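Local coordinates for putative uncharacterized protein smu.1377c (PDB 3L7V), which is of unknown function but belongs to the YrdC-like family, which may bind double-stranded RNA, and may take part in tRNA modification, at residues M71-E83 with A143-I155. Numbering follows the deposited sequence.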
loop_
_atom_site.group_PDB
_atom_site.type_symbol
_atom_site.label_atom_id
_atom_site.label_comp_id
_atom_site.label_asym_id
_atom_site.label_seq_id
_atom_site.Cartn_x
_atom_site.Cartn_y
_atom_site.Cartn_z
HETATM N N MSE A 71 -2.636 -9.950 2.909
HETATM C CA MSE A 71 -2.228 -9.892 1.500
HETATM C C MSE A 71 -2.932 -10.950 0.642
HETATM O O MSE A 71 -3.004 -12.128 1.033
HETATM C CB MSE A 71 -0.720 -10.156 1.377
HETATM C CG MSE A 71 0.206 -8.995 1.659
HETATM SE SE MSE A 71 2.095 -9.470 1.332
HETATM C CE MSE A 71 1.870 -10.509 -0.328
ATOM N N THR A 72 -3.411 -10.538 -0.538
ATOM C CA THR A 72 -4.041 -11.437 -1.523
ATOM C C THR A 72 -3.823 -10.945 -2.961
ATOM O O THR A 72 -3.345 -9.825 -3.175
ATOM C CB THR A 72 -5.574 -11.650 -1.278
ATOM O OG1 THR A 72 -6.279 -10.402 -1.347
ATOM C CG2 THR A 72 -5.814 -12.267 0.066
ATOM N N SER A 73 -4.176 -11.779 -3.941
ATOM C CA SER A 73 -3.979 -11.425 -5.347
ATOM C C SER A 73 -5.169 -11.697 -6.297
ATOM O O SER A 73 -5.022 -11.574 -7.511
ATOM C CB SER A 73 -2.685 -12.050 -5.892
ATOM O OG SER A 73 -2.836 -13.440 -6.101
ATOM N N ASP A 74 -6.340 -12.041 -5.760
ATOM C CA ASP A 74 -7.531 -12.170 -6.602
ATOM C C ASP A 74 -8.850 -11.854 -5.897
ATOM O O ASP A 74 -8.885 -11.620 -4.691
ATOM C CB ASP A 74 -7.587 -13.556 -7.256
ATOM C CG ASP A 74 -7.599 -14.686 -6.237
ATOM O OD1 ASP A 74 -7.995 -14.447 -5.072
ATOM O OD2 ASP A 74 -7.203 -15.811 -6.607
ATOM N N LYS A 75 -9.940 -11.846 -6.657
ATOM C CA LYS A 75 -11.265 -11.542 -6.104
ATOM C C LYS A 75 -11.706 -12.496 -4.970
ATOM O O LYS A 75 -12.198 -12.047 -3.925
ATOM C CB LYS A 75 -12.307 -11.513 -7.230
ATOM C CG LYS A 75 -13.742 -11.285 -6.780
ATOM C CD LYS A 75 -13.971 -9.855 -6.351
ATOM C CE LYS A 75 -15.456 -9.593 -6.079
ATOM N NZ LYS A 75 -16.281 -9.525 -7.320
ATOM N N LYS A 76 -11.532 -13.802 -5.177
ATOM C CA LYS A 76 -11.823 -14.798 -4.136
ATOM C C LYS A 76 -11.059 -14.552 -2.820
ATOM O O LYS A 76 -11.600 -14.761 -1.732
ATOM C CB LYS A 76 -11.533 -16.217 -4.642
ATOM C CG LYS A 76 -12.757 -17.052 -4.928
ATOM C CD LYS A 76 -13.308 -17.684 -3.645
ATOM C CE LYS A 76 -14.103 -16.683 -2.811
ATOM N NZ LYS A 76 -14.419 -17.186 -1.444
ATOM N N GLY A 77 -9.803 -14.120 -2.922
ATOM C CA GLY A 77 -9.023 -13.794 -1.739
ATOM C C GLY A 77 -9.483 -12.498 -1.089
ATOM O O GLY A 77 -9.454 -12.373 0.137
ATOM N N LEU A 78 -9.912 -11.539 -1.916
ATOM C CA LEU A 78 -10.397 -10.244 -1.433
ATOM C C LEU A 78 -11.690 -10.368 -0.644
ATOM O O LEU A 78 -11.844 -9.724 0.391
ATOM C CB LEU A 78 -10.568 -9.245 -2.586
ATOM C CG LEU A 78 -9.290 -8.556 -3.063
ATOM C CD1 LEU A 78 -9.422 -8.059 -4.495
ATOM C CD2 LEU A 78 -8.914 -7.411 -2.109
ATOM N N GLU A 79 -12.617 -11.188 -1.136
ATOM C CA GLU A 79 -13.837 -11.502 -0.382
ATOM C C GLU A 79 -13.533 -12.047 1.020
ATOM O O GLU A 79 -14.150 -11.646 2.001
ATOM C CB GLU A 79 -14.704 -12.515 -1.143
ATOM C CG GLU A 79 -15.179 -12.050 -2.507
ATOM C CD GLU A 79 -16.341 -11.083 -2.434
ATOM O OE1 GLU A 79 -16.871 -10.714 -3.508
ATOM O OE2 GLU A 79 -16.729 -10.695 -1.311
ATOM N N ARG A 80 -12.581 -12.970 1.103
ATOM C CA ARG A 80 -12.178 -13.530 2.387
ATOM C C ARG A 80 -11.646 -12.427 3.321
ATOM O O ARG A 80 -11.922 -12.433 4.511
ATOM C CB ARG A 80 -11.157 -14.679 2.197
ATOM C CG ARG A 80 -11.717 -15.932 1.449
ATOM C CD ARG A 80 -10.620 -16.962 1.066
ATOM N NE ARG A 80 -10.074 -17.681 2.228
ATOM C CZ ARG A 80 -8.910 -18.333 2.257
ATOM N NH1 ARG A 80 -8.118 -18.361 1.194
ATOM N NH2 ARG A 80 -8.518 -18.946 3.369
ATOM N N LYS A 81 -10.910 -11.463 2.769
ATOM C CA LYS A 81 -10.308 -10.404 3.579
ATOM C C LYS A 81 -11.349 -9.488 4.202
ATOM O O LYS A 81 -11.322 -9.240 5.403
ATOM C CB LYS A 81 -9.322 -9.556 2.770
ATOM C CG LYS A 81 -8.257 -8.927 3.645
ATOM C CD LYS A 81 -7.942 -7.515 3.235
ATOM C CE LYS A 81 -7.379 -7.444 1.846
ATOM N NZ LYS A 81 -7.598 -6.091 1.313
ATOM N N PHE A 82 -12.249 -8.974 3.371
ATOM C CA PHE A 82 -13.305 -8.089 3.832
ATOM C C PHE A 82 -14.185 -8.778 4.896
ATOM O O PHE A 82 -14.490 -8.181 5.933
ATOM C CB PHE A 82 -14.130 -7.565 2.640
ATOM C CG PHE A 82 -13.486 -6.391 1.913
ATOM C CD1 PHE A 82 -12.351 -6.570 1.126
ATOM C CD2 PHE A 82 -14.016 -5.110 2.024
ATOM C CE1 PHE A 82 -11.757 -5.497 0.465
ATOM C CE2 PHE A 82 -13.424 -4.026 1.364
ATOM C CZ PHE A 82 -12.291 -4.223 0.583
ATOM N N GLU A 83 -14.558 -10.037 4.656
ATOM C CA GLU A 83 -15.340 -10.809 5.629
ATOM C C GLU A 83 -14.616 -10.987 6.970
ATOM O O GLU A 83 -15.219 -10.814 8.032
ATOM C CB GLU A 83 -15.714 -12.176 5.049
ATOM C CG GLU A 83 -16.406 -13.112 6.034
ATOM N N ALA A 143 -9.955 -7.281 -17.744
ATOM C CA ALA A 143 -9.844 -8.486 -18.554
ATOM C C ALA A 143 -9.888 -9.761 -17.710
ATOM O O ALA A 143 -10.390 -10.785 -18.168
ATOM C CB ALA A 143 -8.579 -8.449 -19.407
ATOM N N TYR A 144 -9.368 -9.708 -16.485
ATOM C CA TYR A 144 -9.328 -10.899 -15.631
ATOM C C TYR A 144 -10.715 -11.496 -15.458
ATOM O O TYR A 144 -10.864 -12.693 -15.247
ATOM C CB TYR A 144 -8.747 -10.580 -14.259
ATOM C CG TYR A 144 -7.262 -10.298 -14.237
ATOM C CD1 TYR A 144 -6.788 -8.996 -14.109
ATOM C CD2 TYR A 144 -6.337 -11.326 -14.319
ATOM C CE1 TYR A 144 -5.443 -8.726 -14.073
ATOM C CE2 TYR A 144 -4.983 -11.066 -14.277
ATOM C CZ TYR A 144 -4.543 -9.762 -14.159
ATOM O OH TYR A 144 -3.198 -9.486 -14.119
ATOM N N GLY A 145 -11.733 -10.650 -15.534
ATOM C CA GLY A 145 -13.106 -11.117 -15.526
ATOM C C GLY A 145 -13.660 -11.519 -14.172
ATOM O O GLY A 145 -14.859 -11.791 -14.059
ATOM N N ASP A 146 -12.814 -11.557 -13.143
ATOM C CA ASP A 146 -13.298 -11.922 -11.810
ATOM C C ASP A 146 -13.931 -10.771 -11.026
ATOM O O ASP A 146 -14.346 -10.958 -9.885
ATOM C CB ASP A 146 -12.236 -12.678 -10.977
ATOM C CG ASP A 146 -11.011 -11.836 -10.649
ATOM O OD1 ASP A 146 -10.099 -12.377 -9.982
ATOM O OD2 ASP A 146 -10.948 -10.652 -11.051
ATOM N N GLY A 147 -14.015 -9.594 -11.644
ATOM C CA GLY A 147 -14.645 -8.429 -11.029
ATOM C C GLY A 147 -13.920 -7.835 -9.821
ATOM O O GLY A 147 -14.562 -7.339 -8.893
ATOM N N ARG A 148 -12.585 -7.878 -9.834
ATOM C CA ARG A 148 -11.770 -7.394 -8.705
ATOM C C ARG A 148 -11.757 -5.859 -8.540
ATOM O O ARG A 148 -11.494 -5.353 -7.441
ATOM C CB ARG A 148 -10.336 -7.925 -8.818
ATOM C CG ARG A 148 -9.654 -7.558 -10.119
ATOM C CD ARG A 148 -8.240 -8.122 -10.199
ATOM N NE ARG A 148 -8.241 -9.575 -10.296
ATOM C CZ ARG A 148 -7.144 -10.315 -10.411
ATOM N NH1 ARG A 148 -7.244 -11.634 -10.500
ATOM N NH2 ARG A 148 -5.947 -9.742 -10.438
ATOM N N GLU A 149 -12.052 -5.141 -9.630
ATOM C CA GLU A 149 -12.122 -3.675 -9.642
ATOM C C GLU A 149 -13.117 -3.169 -8.613
ATOM O O GLU A 149 -13.103 -1.997 -8.234
ATOM C CB GLU A 149 -12.543 -3.145 -11.021
ATOM C CG GLU A 149 -12.150 -4.022 -12.188
ATOM C CD GLU A 149 -13.128 -5.162 -12.412
ATOM O OE1 GLU A 149 -14.347 -4.888 -12.466
ATOM O OE2 GLU A 149 -12.676 -6.323 -12.541
ATOM N N GLU A 150 -13.999 -4.055 -8.178
ATOM C CA GLU A 150 -15.024 -3.682 -7.220
ATOM C C GLU A 150 -14.405 -3.491 -5.828
ATOM O O GLU A 150 -14.857 -2.648 -5.050
ATOM C CB GLU A 150 -16.132 -4.742 -7.218
ATOM C CG GLU A 150 -17.163 -4.614 -6.117
ATOM C CD GLU A 150 -18.013 -5.884 -5.955
ATOM O OE1 GLU A 150 -18.951 -5.873 -5.123
ATOM O OE2 GLU A 150 -17.743 -6.891 -6.653
ATOM N N LEU A 151 -13.350 -4.252 -5.531
ATOM C CA LEU A 151 -12.762 -4.265 -4.188
ATOM C C LEU A 151 -11.367 -3.598 -4.036
ATOM O O LEU A 151 -10.862 -3.476 -2.920
ATOM C CB LEU A 151 -12.737 -5.694 -3.616
ATOM C CG LEU A 151 -14.060 -6.381 -3.238
ATOM C CD1 LEU A 151 -14.941 -5.488 -2.374
ATOM C CD2 LEU A 151 -14.811 -6.797 -4.476
HETATM N N MSE A 152 -10.750 -3.164 -5.132
HETATM C CA MSE A 152 -9.462 -2.475 -5.023
HETATM C C MSE A 152 -9.335 -1.158 -5.823
HETATM O O MSE A 152 -8.249 -0.599 -5.940
HETATM C CB MSE A 152 -8.290 -3.431 -5.292
HETATM C CG MSE A 152 -8.559 -4.542 -6.303
HETATM SE SE MSE A 152 -8.589 -3.951 -8.162
HETATM C CE MSE A 152 -7.042 -2.713 -8.110
ATOM N N THR A 153 -10.449 -0.687 -6.377
ATOM C CA THR A 153 -10.573 0.692 -6.839
ATOM C C THR A 153 -11.838 1.259 -6.212
ATOM O O THR A 153 -12.709 0.503 -5.774
ATOM C CB THR A 153 -10.689 0.818 -8.385
ATOM O OG1 THR A 153 -11.983 0.388 -8.818
ATOM C CG2 THR A 153 -9.624 0.007 -9.096
ATOM N N ASP A 154 -11.946 2.581 -6.159
ATOM C CA ASP A 154 -13.187 3.197 -5.715
ATOM C C ASP A 154 -14.061 3.515 -6.931
ATOM O O ASP A 154 -13.712 3.174 -8.068
ATOM C CB ASP A 154 -12.922 4.447 -4.866
ATOM C CG ASP A 154 -12.323 5.597 -5.675
ATOM O OD1 ASP A 154 -12.338 6.732 -5.173
ATOM O OD2 ASP A 154 -11.846 5.376 -6.809
ATOM N N ILE A 155 -15.201 4.159 -6.697
ATOM C CA ILE A 155 -16.149 4.437 -7.780
ATOM C C ILE A 155 -15.626 5.446 -8.815
ATOM O O ILE A 155 -16.099 5.463 -9.949
ATOM C CB ILE A 155 -17.516 4.905 -7.237
ATOM C CG1 ILE A 155 -17.330 6.035 -6.225
ATOM C CG2 ILE A 155 -18.262 3.747 -6.589
ATOM C CD1 ILE A 155 -18.613 6.462 -5.545
#
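Lys75, in the first turn of helix 75-85, reaches across to the loop and short helix of 143-155 and makes the polar bonds of this contact. Its NZ forms a salt bridge with Glu150 OE2 (3.1 Å), meeting that oxygen nearly along the C-O bond, and also donates to Gly147 O from above the carbonyl plane. Bends at chi2 (73°) and chi4 (-73°) carry the lysine chain past Asp146 O, CG lying 3.2 Å from it, and place NZ between Gly147 O and Glu150 OE2. The backbone N of Lys75 adds a weak but straight bond to Asp146 OD1 (3.4 Å). Arg148 grips the Asp146 carboxylate side-on, Arg148 NH1 to Asp146 OD1 and Arg148 NE to Asp146 OD2, both at 3.0 Å, which fixes its rotation. Tyr144 covers one face of the guanidinium, and Asp74 CA lies over the opposite face, toward the rim.

Apolar packing continues along the helix. Leu151 CD2 presses on Lys75 CE at a tight 3.3 Å, while its CD1 sits over the face of the Phe82 ring in a CH-pi contact, 4.2 Å from the centroid. Leu78 CD1 rests against Met152 CG (4.0 Å) and Leu151 CB.

Asp74 N-caps the helix through OD1 to Gly77 N, and its OD2 accepts from Gly57 N. The contact thus packs short helix 149-152 and its preceding loop along one side of helix 75-85, from Lys75 to Phe82, just after strand 67-72, within the alpha/beta fold of a YrdC-like domain.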